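Local coordinates for protein restriction endonuclease (Mycobacterium sp., PDB 4F0Q) that cleaves DNA as a tetrameric, cytosine methylation-dependent restriction endonuclease, with a magnesium ion bound in its PD-(D/E)XK-type nuclease domain, at residues G332-R338 / V350-A356; D78-R82 / E148-L152; D106-G110 / R260-A265. All coordinates share one frame. Numbering follows the deposited sequence.

Contact 1 of 3, residues G332-R338 / V350-A356. With MG (magnesium ion), chain E.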
loop_
_atom_site.group_PDB
_atom_site.type_symbol
_atom_site.label_atom_id
_atom_site.label_comp_id
_atom_site.label_asym_id
_atom_site.label_seq_id
_atom_site.Cartn_x
_atom_site.Cartn_y
_atom_site.Cartn_z
ATOM N N GLY A 332 -14.535 -5.736 13.450
ATOM C CA GLY A 332 -13.635 -6.208 12.414
ATOM C C GLY A 332 -12.231 -5.652 12.558
ATOM O O GLY A 332 -11.248 -6.383 12.443
ATOM N N VAL A 333 -12.140 -4.350 12.814
ATOM C CA VAL A 333 -10.852 -3.683 12.957
ATOM C C VAL A 333 -10.584 -3.329 14.416
ATOM O O VAL A 333 -11.438 -2.753 15.088
ATOM C CB VAL A 333 -10.790 -2.403 12.103
ATOM C CG1 VAL A 333 -9.426 -1.743 12.230
ATOM C CG2 VAL A 333 -11.097 -2.726 10.648
ATOM N N ASP A 334 -9.396 -3.677 14.900
ATOM C CA ASP A 334 -9.043 -3.455 16.298
ATOM C C ASP A 334 -8.211 -2.192 16.514
ATOM O O ASP A 334 -8.274 -1.580 17.579
ATOM C CB ASP A 334 -8.317 -4.677 16.868
ATOM C CG ASP A 334 -9.229 -5.881 17.009
ATOM O OD1 ASP A 334 -10.265 -5.926 16.315
ATOM O OD2 ASP A 334 -8.910 -6.781 17.812
ATOM N N PHE A 335 -7.429 -1.807 15.510
ATOM C CA PHE A 335 -6.652 -0.572 15.597
ATOM C C PHE A 335 -6.313 0.028 14.234
ATOM O O PHE A 335 -6.345 -0.655 13.213
ATOM C CB PHE A 335 -5.385 -0.766 16.442
ATOM C CG PHE A 335 -4.442 -1.809 15.910
ATOM C CD1 PHE A 335 -4.547 -3.128 16.320
ATOM C CD2 PHE A 335 -3.437 -1.468 15.021
ATOM C CE1 PHE A 335 -3.676 -4.090 15.841
ATOM C CE2 PHE A 335 -2.563 -2.425 14.538
ATOM C CZ PHE A 335 -2.683 -3.738 14.950
ATOM N N ILE A 336 -5.994 1.318 14.238
ATOM C CA ILE A 336 -5.684 2.052 13.019
ATOM C C ILE A 336 -4.312 2.709 13.127
ATOM O O ILE A 336 -3.957 3.255 14.173
ATOM C CB ILE A 336 -6.750 3.137 12.736
ATOM C CG1 ILE A 336 -8.126 2.499 12.548
ATOM C CG2 ILE A 336 -6.387 3.952 11.503
ATOM C CD1 ILE A 336 -8.223 1.616 11.326
ATOM N N GLY A 337 -3.542 2.632 12.043
ATOM C CA GLY A 337 -2.258 3.301 11.944
ATOM C C GLY A 337 -2.070 3.880 10.553
ATOM O O GLY A 337 -3.007 3.897 9.755
ATOM N N ARG A 338 -0.865 4.351 10.254
ATOM C CA ARG A 338 -0.596 4.950 8.950
ATOM C C ARG A 338 0.873 4.844 8.557
ATOM O O ARG A 338 1.762 5.036 9.387
ATOM C CB ARG A 338 -1.027 6.419 8.937
ATOM C CG ARG A 338 -0.959 7.072 7.566
ATOM C CD ARG A 338 -1.180 8.573 7.650
ATOM N NE ARG A 338 -0.064 9.253 8.302
ATOM C CZ ARG A 338 0.028 10.571 8.442
ATOM N NH1 ARG A 338 -0.930 11.359 7.975
ATOM N NH2 ARG A 338 1.081 11.103 9.048
ATOM N N VAL A 350 -0.711 5.765 3.431
ATOM C CA VAL A 350 -1.508 4.549 3.333
ATOM C C VAL A 350 -2.032 4.145 4.711
ATOM O O VAL A 350 -1.272 4.048 5.680
ATOM C CB VAL A 350 -0.734 3.384 2.666
ATOM C CG1 VAL A 350 -0.518 3.671 1.188
ATOM C CG2 VAL A 350 0.590 3.140 3.358
ATOM N N VAL A 351 -3.342 3.930 4.790
ATOM C CA VAL A 351 -4.000 3.623 6.052
ATOM C C VAL A 351 -3.827 2.155 6.428
ATOM O O VAL A 351 -4.032 1.260 5.605
ATOM C CB VAL A 351 -5.500 3.973 5.998
ATOM C CG1 VAL A 351 -6.157 3.732 7.349
ATOM C CG2 VAL A 351 -5.686 5.417 5.565
ATOM N N VAL A 352 -3.440 1.919 7.677
ATOM C CA VAL A 352 -3.226 0.567 8.170
ATOM C C VAL A 352 -4.364 0.130 9.086
ATOM O O VAL A 352 -4.612 0.742 10.123
ATOM C CB VAL A 352 -1.895 0.452 8.935
ATOM C CG1 VAL A 352 -1.694 -0.968 9.440
ATOM C CG2 VAL A 352 -0.736 0.878 8.048
ATOM N N LEU A 353 -5.057 -0.930 8.689
ATOM C CA LEU A 353 -6.117 -1.502 9.507
ATOM C C LEU A 353 -5.580 -2.703 10.273
ATOM O O LEU A 353 -5.073 -3.656 9.682
ATOM C CB LEU A 353 -7.313 -1.908 8.642
ATOM C CG LEU A 353 -8.389 -0.848 8.378
ATOM C CD1 LEU A 353 -7.813 0.379 7.687
ATOM C CD2 LEU A 353 -9.526 -1.437 7.558
ATOM N N GLY A 354 -5.687 -2.648 11.594
ATOM C CA GLY A 354 -5.156 -3.701 12.436
ATOM C C GLY A 354 -6.219 -4.592 13.043
ATOM O O GLY A 354 -7.330 -4.149 13.332
ATOM N N GLN A 355 -5.867 -5.858 13.232
ATOM C CA GLN A 355 -6.738 -6.818 13.897
ATOM C C GLN A 355 -5.916 -7.695 14.829
ATOM O O GLN A 355 -4.858 -8.185 14.449
ATOM C CB GLN A 355 -7.459 -7.690 12.871
ATOM C CG GLN A 355 -8.139 -8.912 13.469
ATOM C CD GLN A 355 -9.221 -8.550 14.465
ATOM O OE1 GLN A 355 -9.266 -9.088 15.572
ATOM N NE2 GLN A 355 -10.102 -7.637 14.075
ATOM N N ALA A 356 -6.404 -7.888 16.048
ATOM C CA ALA A 356 -5.685 -8.678 17.038
ATOM C C ALA A 356 -6.560 -9.783 17.612
ATOM O O ALA A 356 -7.697 -9.537 18.018
ATOM C CB ALA A 356 -5.178 -7.781 18.151
HETATM MG MG MG E . -9.566 -8.729 17.615
HETATM O O HOH W 1 -9.305 -8.138 19.596
HETATM O O HOH W 2 -10.236 -10.565 18.340
HETATM O O HOH W 3 -11.376 -7.786 17.074
#
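Gly332 opens the contact with its carbonyl: Gln355 NE2 donates a very short hydrogen bond to Gly332 O (2.4 Å). Val333 packs its CG2 against Leu353 CD2 at 3.7 Å. Asp334 then starts a classic beta bulge. Asp334 N and Phe335 N both donate to Gly354 O, at 2.6 and 3.2 Å. The Asp334 carboxylate faces the metal. Asp334 OD2 binds magnesium at 2.1 Å, while Asp334 OD1 forms a salt bridge with Arg326 and takes a weak hydrogen bond from Gln355 NE2 (2.8 Å). Phe335 lays its ring face over Gly354, whose CA sits 3.5 Å from the ring centroid in a CH-pi contact. A side chain at Gly354 would clash with this ring. Phe335 O accepts from Gly354 N at 2.7 Å, and regular antiparallel pairing follows. Ile336 CD1 meets Leu353 CG at 3.8 Å. Gly337 N donates to Val352 O and Val352 N to Gly337 O, both at 2.9 Å. Arg338 and Val351 form a non-hydrogen-bonded pair, and Arg338 CA lies 3.5 Å from Val350 O. Gln355 OE1 and Ala356 O also bind magnesium, each at 2.1 Å, and three waters complete six ligands. The hairpin thus brings together the protein ligands of one metal. This matches the PD-(D/E)XK nuclease site, with glutamine in the acidic D/E position, and is consistent with metal-dependent DNA hydrolysis.

Contact 2 of 3, residues D78-R82 / E148-L152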
loop_
_atom_site.group_PDB
_atom_site.type_symbol
_atom_site.label_atom_id
_atom_site.label_comp_id
_atom_site.label_asym_id
_atom_site.label_seq_id
_atom_site.Cartn_x
_atom_site.Cartn_y
_atom_site.Cartn_z
ATOM N N ASP A 78 47.688 -0.953 -9.882
ATOM C CA ASP A 78 46.956 0.307 -9.883
ATOM C C ASP A 78 46.901 0.921 -8.489
ATOM O O ASP A 78 47.239 2.090 -8.303
ATOM C CB ASP A 78 45.542 0.103 -10.437
ATOM C CG ASP A 78 44.811 -1.049 -9.771
ATOM O OD1 ASP A 78 45.484 -1.936 -9.204
ATOM O OD2 ASP A 78 43.563 -1.068 -9.817
ATOM N N ARG A 79 46.477 0.122 -7.515
ATOM C CA ARG A 79 46.360 0.575 -6.136
ATOM C C ARG A 79 46.167 -0.605 -5.193
ATOM O O ARG A 79 45.956 -1.736 -5.632
ATOM C CB ARG A 79 45.195 1.557 -5.989
ATOM C CG ARG A 79 43.862 1.035 -6.502
ATOM C CD ARG A 79 43.291 1.966 -7.558
ATOM N NE ARG A 79 41.835 1.893 -7.637
ATOM C CZ ARG A 79 41.164 1.238 -8.578
ATOM N NH1 ARG A 79 41.815 0.593 -9.535
ATOM N NH2 ARG A 79 39.837 1.231 -8.564
ATOM N N SER A 80 46.240 -0.332 -3.896
ATOM C CA SER A 80 46.035 -1.360 -2.884
ATOM C C SER A 80 44.544 -1.644 -2.728
ATOM O O SER A 80 43.713 -0.764 -2.956
ATOM C CB SER A 80 46.637 -0.916 -1.551
ATOM O OG SER A 80 46.574 -1.957 -0.592
ATOM N N ARG A 81 44.206 -2.870 -2.343
ATOM C CA ARG A 81 42.805 -3.265 -2.238
ATOM C C ARG A 81 42.580 -4.419 -1.262
ATOM O O ARG A 81 43.432 -5.293 -1.102
ATOM C CB ARG A 81 42.257 -3.651 -3.614
ATOM C CG ARG A 81 42.850 -4.938 -4.172
ATOM C CD ARG A 81 42.180 -5.353 -5.468
ATOM N NE ARG A 81 42.707 -6.619 -5.967
ATOM C CZ ARG A 81 43.778 -6.726 -6.747
ATOM N NH1 ARG A 81 44.441 -5.639 -7.119
ATOM N NH2 ARG A 81 44.189 -7.919 -7.155
ATOM N N ARG A 82 41.419 -4.412 -0.616
ATOM C CA ARG A 82 41.004 -5.522 0.231
ATOM C C ARG A 82 40.299 -6.564 -0.633
ATOM O O ARG A 82 39.289 -6.270 -1.274
ATOM C CB ARG A 82 40.070 -5.031 1.337
ATOM C CG ARG A 82 39.851 -6.031 2.460
ATOM C CD ARG A 82 41.037 -6.068 3.411
ATOM N NE ARG A 82 41.276 -4.768 4.033
ATOM C CZ ARG A 82 42.156 -4.554 5.005
ATOM N NH1 ARG A 82 42.884 -5.558 5.475
ATOM N NH2 ARG A 82 42.307 -3.337 5.511
ATOM N N GLU A 148 35.182 3.298 -10.225
ATOM C CA GLU A 148 36.565 3.059 -9.841
ATOM C C GLU A 148 36.681 2.710 -8.359
ATOM O O GLU A 148 37.515 1.893 -7.967
ATOM C CB GLU A 148 37.420 4.287 -10.159
ATOM C CG GLU A 148 38.906 4.001 -10.234
ATOM C CD GLU A 148 39.271 3.156 -11.438
ATOM O OE1 GLU A 148 38.625 3.313 -12.495
ATOM O OE2 GLU A 148 40.202 2.330 -11.327
ATOM N N GLU A 149 35.843 3.335 -7.539
ATOM C CA GLU A 149 35.836 3.056 -6.107
ATOM C C GLU A 149 35.170 1.718 -5.810
ATOM O O GLU A 149 35.607 0.981 -4.928
ATOM C CB GLU A 149 35.134 4.178 -5.337
ATOM C CG GLU A 149 35.883 5.500 -5.347
ATOM C CD GLU A 149 35.213 6.558 -4.493
ATOM O OE1 GLU A 149 34.120 6.287 -3.952
ATOM O OE2 GLU A 149 35.781 7.663 -4.362
ATOM N N ARG A 150 34.114 1.408 -6.557
ATOM C CA ARG A 150 33.373 0.168 -6.359
ATOM C C ARG A 150 34.165 -1.052 -6.820
ATOM O O ARG A 150 33.894 -2.175 -6.395
ATOM C CB ARG A 150 32.017 0.231 -7.067
ATOM C CG ARG A 150 31.074 1.272 -6.484
ATOM C CD ARG A 150 29.692 1.194 -7.108
ATOM N NE ARG A 150 29.683 1.623 -8.502
ATOM C CZ ARG A 150 29.521 2.882 -8.897
ATOM N NH1 ARG A 150 29.360 3.844 -7.998
ATOM N NH2 ARG A 150 29.524 3.181 -10.187
ATOM N N LEU A 151 35.147 -0.824 -7.686
ATOM C CA LEU A 151 36.037 -1.888 -8.139
ATOM C C LEU A 151 36.879 -2.416 -6.983
ATOM O O LEU A 151 37.294 -3.574 -6.982
ATOM C CB LEU A 151 36.955 -1.380 -9.255
ATOM C CG LEU A 151 36.376 -1.299 -10.668
ATOM C CD1 LEU A 151 37.284 -0.483 -11.573
ATOM C CD2 LEU A 151 36.183 -2.694 -11.232
ATOM N N LEU A 152 37.120 -1.554 -6.000
ATOM C CA LEU A 152 37.965 -1.888 -4.858
ATOM C C LEU A 152 37.180 -2.552 -3.731
ATOM O O LEU A 152 37.768 -3.177 -2.849
ATOM C CB LEU A 152 38.646 -0.627 -4.324
ATOM C CG LEU A 152 39.537 0.132 -5.305
ATOM C CD1 LEU A 152 40.013 1.437 -4.688
ATOM C CD2 LEU A 152 40.716 -0.731 -5.715
HETATM O O HOH W 4 39.508 -2.434 -0.751
#
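Arg79 is the polar centre of this contact. Its NH1 forms salt bridges with Asp78 OD2 at 2.4 Å and with Glu148 OE2 at 3.0 Å. The three residues make a salt-bridge network that joins the loop before strand 80-81 to helix 147-150. Arg79 NH2 also donates a very short hydrogen bond to Glu148 O, at 2.5 Å. One guanidinium therefore meets both the side chain and the backbone of Glu148. Arg79 N also gives a weak hydrogen bond to Asp78 OD1 (2.8 Å). A water forms a second polar link. It accepts from Arg82 N and donates to Leu152 O, with both atoms 2.8 Å from the water.

Between these links lies Leu152. Its CD2 is 3.4 Å from Arg79 NE and sits over one face of the guanidinium, with Glu148 OE2 over the opposite face. The same CD2 meets Arg81 CB at 3.9 Å. Leu151 adds a smaller touch, its CB 3.9 Å from Arg79 NH2. The CB of Arg81 points toward Leu152, but its polar end leads away to the carbonyls of Arg227 and Leu232.

Strand 80-81 pairs with strand 74-75 in a small antiparallel sheet. Arg227, the last residue of helix 222-227, donates hydrogen bonds to the carbonyls of Arg82, Leu151 and Leu152, while helix 243-251 packs against Leu151 through Val249. The contact thus ties a two-stranded sheet to a short helix within the N-terminal part of the protein.

Contact 3 of 3, residues D106-G110 / R260-A265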
loop_
_atom_site.group_PDB
_atom_site.type_symbol
_atom_site.label_atom_id
_atom_site.label_comp_id
_atom_site.label_asym_id
_atom_site.label_seq_id
_atom_site.Cartn_x
_atom_site.Cartn_y
_atom_site.Cartn_z
ATOM N N ASP A 106 17.795 -14.450 5.369
ATOM C CA ASP A 106 16.681 -14.644 4.451
ATOM C C ASP A 106 17.224 -14.794 3.035
ATOM O O ASP A 106 17.109 -13.884 2.213
ATOM C CB ASP A 106 15.706 -13.469 4.529
ATOM C CG ASP A 106 14.473 -13.678 3.674
ATOM O OD1 ASP A 106 14.097 -14.848 3.445
ATOM O OD2 ASP A 106 13.880 -12.674 3.230
ATOM N N LEU A 107 17.820 -15.950 2.760
ATOM C CA LEU A 107 18.499 -16.184 1.492
ATOM C C LEU A 107 17.530 -16.385 0.329
ATOM O O LEU A 107 17.927 -16.330 -0.834
ATOM C CB LEU A 107 19.450 -17.376 1.612
ATOM C CG LEU A 107 20.522 -17.263 2.700
ATOM C CD1 LEU A 107 21.443 -18.472 2.678
ATOM C CD2 LEU A 107 21.319 -15.975 2.546
ATOM N N ASP A 108 16.261 -16.619 0.648
ATOM C CA ASP A 108 15.233 -16.756 -0.379
ATOM C C ASP A 108 14.928 -15.414 -1.034
ATOM O O ASP A 108 14.505 -15.357 -2.187
ATOM C CB ASP A 108 13.956 -17.358 0.209
ATOM C CG ASP A 108 14.059 -18.856 0.411
ATOM O OD1 ASP A 108 15.194 -19.374 0.455
ATOM O OD2 ASP A 108 13.005 -19.515 0.524
ATOM N N HIS A 109 15.147 -14.335 -0.289
ATOM C CA HIS A 109 14.929 -12.991 -0.810
ATOM C C HIS A 109 16.233 -12.200 -0.861
ATOM O O HIS A 109 16.224 -10.979 -1.016
ATOM C CB HIS A 109 13.884 -12.250 0.024
ATOM C CG HIS A 109 12.549 -12.925 0.055
ATOM N ND1 HIS A 109 12.227 -13.894 0.979
ATOM C CD2 HIS A 109 11.456 -12.777 -0.731
ATOM C CE1 HIS A 109 10.992 -14.311 0.765
ATOM N NE2 HIS A 109 10.503 -13.650 -0.267
ATOM N N GLY A 110 17.348 -12.910 -0.722
ATOM C CA GLY A 110 18.666 -12.321 -0.875
ATOM C C GLY A 110 19.010 -11.217 0.106
ATOM O O GLY A 110 19.783 -10.317 -0.217
ATOM N N ARG A 260 19.472 -8.773 -6.288
ATOM C CA ARG A 260 19.355 -9.630 -5.114
ATOM C C ARG A 260 18.995 -11.060 -5.499
ATOM O O ARG A 260 18.223 -11.286 -6.430
ATOM C CB ARG A 260 18.315 -9.074 -4.141
ATOM C CG ARG A 260 18.895 -8.561 -2.835
ATOM C CD ARG A 260 17.797 -8.093 -1.897
ATOM N NE ARG A 260 17.123 -6.898 -2.396
ATOM C CZ ARG A 260 17.421 -5.661 -2.012
ATOM N NH1 ARG A 260 18.379 -5.459 -1.120
ATOM N NH2 ARG A 260 16.759 -4.628 -2.516
ATOM N N ARG A 261 19.562 -12.022 -4.774
ATOM C CA ARG A 261 19.271 -13.433 -5.005
ATOM C C ARG A 261 17.811 -13.747 -4.691
ATOM O O ARG A 261 17.271 -13.293 -3.683
ATOM C CB ARG A 261 20.194 -14.315 -4.162
ATOM C CG ARG A 261 19.954 -15.810 -4.327
ATOM C CD ARG A 261 20.926 -16.624 -3.487
ATOM N NE ARG A 261 20.747 -18.061 -3.674
ATOM C CZ ARG A 261 20.003 -18.833 -2.888
ATOM N NH1 ARG A 261 19.363 -18.307 -1.854
ATOM N NH2 ARG A 261 19.900 -20.132 -3.136
ATOM N N ARG A 262 17.177 -14.524 -5.563
ATOM C CA ARG A 262 15.770 -14.866 -5.404
ATOM C C ARG A 262 15.543 -16.365 -5.553
ATOM O O ARG A 262 16.012 -16.981 -6.508
ATOM C CB ARG A 262 14.923 -14.107 -6.426
ATOM C CG ARG A 262 13.429 -14.357 -6.315
ATOM C CD ARG A 262 12.876 -13.837 -4.998
ATOM N NE ARG A 262 11.417 -13.782 -5.011
ATOM C CZ ARG A 262 10.627 -14.782 -4.640
ATOM N NH1 ARG A 262 11.152 -15.923 -4.217
ATOM N NH2 ARG A 262 9.309 -14.641 -4.689
ATOM N N VAL A 263 14.825 -16.948 -4.599
ATOM C CA VAL A 263 14.457 -18.356 -4.671
ATOM C C VAL A 263 12.943 -18.505 -4.651
ATOM O O VAL A 263 12.288 -18.132 -3.678
ATOM C CB VAL A 263 15.058 -19.169 -3.508
ATOM C CG1 VAL A 263 14.542 -20.597 -3.539
ATOM C CG2 VAL A 263 16.575 -19.146 -3.574
ATOM N N LEU A 264 12.389 -19.044 -5.733
ATOM C CA LEU A 264 10.949 -19.261 -5.822
ATOM C C LEU A 264 10.524 -20.440 -4.953
ATOM O O LEU A 264 10.718 -21.598 -5.318
ATOM C CB LEU A 264 10.519 -19.485 -7.274
ATOM C CG LEU A 264 10.628 -18.279 -8.210
ATOM C CD1 LEU A 264 10.147 -18.631 -9.609
ATOM C CD2 LEU A 264 9.859 -17.090 -7.656
ATOM N N ALA A 265 9.946 -20.131 -3.797
ATOM C CA ALA A 265 9.504 -21.157 -2.864
ATOM C C ALA A 265 8.069 -20.903 -2.420
ATOM O O ALA A 265 7.539 -19.806 -2.600
ATOM C CB ALA A 265 10.428 -21.210 -1.661
HETATM O O HOH W 5 17.993 -19.692 -0.262
#
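The long side chain of Arg261 is extended through chi1 to chi3, all t. This carries its NH1 to Leu107 O, for a weak hydrogen bond of 2.6 Å. A water links Arg261 NH1 (2.5 Å) to Asp108 OD1 (2.9 Å). Arg261 NH2 has a salt bridge with Asp217. Arg262 starts away from the loop, but its p chi2 folds it back, so that His109 CD2 lies over its guanidinium, 4.4 Å from Arg262 NE. His109 takes chi1 m, and its ND1 gives a weak hydrogen bond to Asp106 OD1 (3.2 Å). Arg260, whose chi1 of -112° lies between the wells, reaches Glu185 in a salt bridge, and Arg260 CG lies 3.3 Å from Gly110 O. Gly110 has positive phi, and a CB there would clash with Arg261 O. Val263 N donates to Asp108 O at 2.9 Å. Asp108 OD2 is salt-bridged to Arg193 of the third subunit, and Val263 and Leu264 join a parallel beta ladder with that chain. The arrangement is a type I beta turn from Asp106 to His109, docked on an extended segment at a tetramer interface.

How the contacts relate
From the N terminus, 78-82 comes first and 106-110 follows. Contact 2 closes at 148-152, and contact 3 closes much later, at 260-265. Their segments alternate, so the two loops cross. Their centres are about 29 Å apart. Contact 2 joins parts of the N-terminal region, whose family belongs to the PUA clan. Contact 3 returns the chain to a turn of that region before it continues to the nuclease region. Contact 1 follows in series as a local hairpin, with 11 residues between its segments. Contacts 1 and 2 lie on opposite sides of the chain's centre, about 49 Å apart between centres. No two contacts touch.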